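Long-range contact in MGS-M4 (Unidentified, PDB 4Q3M), which is an aldo-keto reductase of TIM-barrel fold that probably reduces carbonyl compounds with a nicotinamide cofactor, its own substrate being unknown: residues N198-I204 / S255-V259. Residues are numbered along the deposited sequence; the frame is centred on the assembly and turned at random.
Sequences NETMAKI and SIRSV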
loop_
_atom_site.group_PDB
_atom_site.type_symbol
_atom_site.label_atom_id
_atom_site.label_comp_id
_atom_site.label_asym_id
_atom_site.label_seq_id
_atom_site.Cartn_x
_atom_site.Cartn_y
_atom_site.Cartn_z
ATOM N N ASN A 198 -13.437 -18.642 0.913
ATOM C CA ASN A 198 -14.411 -17.557 0.894
ATOM C C ASN A 198 -15.824 -18.059 0.627
ATOM O O ASN A 198 -16.095 -18.650 -0.417
ATOM C CB ASN A 198 -14.025 -16.512 -0.155
ATOM C CG ASN A 198 -14.902 -15.278 -0.094
ATOM O OD1 ASN A 198 -15.960 -15.222 -0.721
ATOM N ND2 ASN A 198 -14.466 -14.280 0.666
ATOM N N GLU A 199 -16.717 -17.817 1.581
ATOM C CA GLU A 199 -18.101 -18.265 1.482
ATOM C C GLU A 199 -18.828 -17.670 0.282
ATOM O O GLU A 199 -19.561 -18.369 -0.422
ATOM C CB GLU A 199 -18.866 -17.909 2.752
ATOM C CG GLU A 199 -20.337 -18.253 2.670
ATOM C CD GLU A 199 -21.129 -17.677 3.816
ATOM O OE1 GLU A 199 -20.722 -16.625 4.352
ATOM O OE2 GLU A 199 -22.153 -18.285 4.195
ATOM N N THR A 200 -18.633 -16.374 0.063
ATOM C CA THR A 200 -19.286 -15.680 -1.038
ATOM C C THR A 200 -18.796 -16.217 -2.378
ATOM O O THR A 200 -19.595 -16.496 -3.270
ATOM C CB THR A 200 -19.045 -14.163 -0.970
ATOM O OG1 THR A 200 -19.506 -13.659 0.290
ATOM C CG2 THR A 200 -19.781 -13.453 -2.094
ATOM N N MET A 201 -17.481 -16.370 -2.510
ATOM C CA MET A 201 -16.894 -16.931 -3.723
ATOM C C MET A 201 -17.357 -18.368 -3.943
ATOM O O MET A 201 -17.583 -18.790 -5.078
ATOM C CB MET A 201 -15.366 -16.885 -3.658
ATOM C CG MET A 201 -14.768 -15.488 -3.707
ATOM S SD MET A 201 -15.202 -14.571 -5.197
ATOM C CE MET A 201 -16.394 -13.420 -4.523
ATOM N N ALA A 202 -17.494 -19.112 -2.851
ATOM C CA ALA A 202 -17.892 -20.513 -2.921
ATOM C C ALA A 202 -19.350 -20.653 -3.339
ATOM O O ALA A 202 -19.710 -21.581 -4.062
ATOM C CB ALA A 202 -17.657 -21.200 -1.585
ATOM N N LYS A 203 -20.187 -19.727 -2.880
ATOM C CA LYS A 203 -21.609 -19.769 -3.190
ATOM C C LYS A 203 -21.840 -19.494 -4.671
ATOM O O LYS A 203 -22.438 -20.308 -5.365
ATOM C CB LYS A 203 -22.389 -18.760 -2.337
ATOM C CG LYS A 203 -23.600 -18.142 -3.040
ATOM C CD LYS A 203 -23.795 -16.681 -2.662
ATOM C CE LYS A 203 -24.968 -16.064 -3.415
ATOM N NZ LYS A 203 -24.671 -15.862 -4.862
ATOM N N ILE A 204 -21.345 -18.360 -5.162
ATOM C CA ILE A 204 -21.672 -17.930 -6.517
ATOM C C ILE A 204 -21.073 -18.902 -7.537
ATOM O O ILE A 204 -21.477 -18.921 -8.700
ATOM C CB ILE A 204 -21.206 -16.459 -6.766
ATOM C CG1 ILE A 204 -19.731 -16.353 -7.166
ATOM C CG2 ILE A 204 -21.519 -15.577 -5.567
ATOM C CD1 ILE A 204 -19.517 -16.377 -8.663
ATOM N N SER A 255 -22.072 -8.761 -5.112
ATOM C CA SER A 255 -21.789 -9.724 -4.055
ATOM C C SER A 255 -20.284 -9.937 -3.919
ATOM O O SER A 255 -19.770 -10.132 -2.818
ATOM C CB SER A 255 -22.493 -11.053 -4.334
ATOM O OG SER A 255 -22.449 -11.904 -3.202
ATOM N N ILE A 256 -19.586 -9.897 -5.049
ATOM C CA ILE A 256 -18.132 -10.011 -5.067
ATOM C C ILE A 256 -17.499 -8.719 -4.551
ATOM O O ILE A 256 -16.408 -8.729 -3.986
ATOM C CB ILE A 256 -17.607 -10.326 -6.490
ATOM C CG1 ILE A 256 -18.205 -11.639 -7.002
ATOM C CG2 ILE A 256 -16.086 -10.399 -6.515
ATOM C CD1 ILE A 256 -17.652 -12.084 -8.338
ATOM N N ARG A 257 -18.204 -7.607 -4.734
ATOM C CA ARG A 257 -17.708 -6.303 -4.310
ATOM C C ARG A 257 -17.456 -6.239 -2.803
ATOM O O ARG A 257 -16.502 -5.607 -2.349
ATOM C CB ARG A 257 -18.696 -5.206 -4.719
ATOM C CG ARG A 257 -18.284 -3.806 -4.297
ATOM C CD ARG A 257 -16.949 -3.419 -4.907
ATOM N NE ARG A 257 -16.479 -2.124 -4.425
ATOM C CZ ARG A 257 -15.712 -1.959 -3.352
ATOM N NH1 ARG A 257 -15.324 -3.010 -2.643
ATOM N NH2 ARG A 257 -15.332 -0.742 -2.988
ATOM N N SER A 258 -18.307 -6.911 -2.034
ATOM C CA SER A 258 -18.255 -6.831 -0.577
ATOM C C SER A 258 -17.101 -7.622 0.034
ATOM O O SER A 258 -16.716 -7.376 1.177
ATOM C CB SER A 258 -19.577 -7.316 0.023
ATOM O OG SER A 258 -20.642 -6.446 -0.317
ATOM N N VAL A 259 -16.546 -8.567 -0.719
ATOM C CA VAL A 259 -15.499 -9.431 -0.179
ATOM C C VAL A 259 -14.132 -8.746 -0.216
ATOM O O VAL A 259 -13.111 -9.356 0.109
ATOM C CB VAL A 259 -15.433 -10.779 -0.932
ATOM C CG1 VAL A 259 -16.832 -11.318 -1.156
ATOM C CG2 VAL A 259 -14.714 -10.630 -2.255
#
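The carboxamide of Asn198, the flat group here, meets Val259 with its two outer atoms rather than with a face: ND2 lies 4.0 Å from Val259 CB, and OD1 is equally near Val259 CG1. The oxygen serves mainly its own helix. Asn198 is the N-cap of helix 199-207, and Met201 N donates to Asn198 OD1 over 2.6 Å, lying in the carbonyl plane with an N-H...O angle of 164°. With CG anti to the backbone N (chi1 -173°), the amide is swung over the first turn, where OD1 can take this bond.

Beside the cap, Thr200 crosses Val259 obliquely, CB to CG1 at 3.6 Å. Its methyl CG2 lies beside Ser255 on helix 250-257, 3.3 Å from Ser255 OG. Met201 bends at chi2 and chi3 to bring CE against Ile256, 3.5 Å from CG1 and close to CG2, while Val259 CG2 flanks the same methyl at 4.0 Å. Val163 touches Met201, Ile256 and Val259, and helix 212-222 adds Ile212 against Met201 and Trp219 against Ile256.

With an alanine here in place of Asn198, Met201 N is likely to be left without its capping acceptor and Val259 to lose cover on one side. The contact joins the start of helix 199-207, which follows strand 180-184 in sequence, to the C-terminal part of helix 250-257, which comes after strand 226-227, at the periphery of the TIM barrel. Its chemistry is mostly apolar, so the two segments are probably held together by the burial and fit of Met201, Ile256 and Val259, with the cap bond fixing the amide beside Val259.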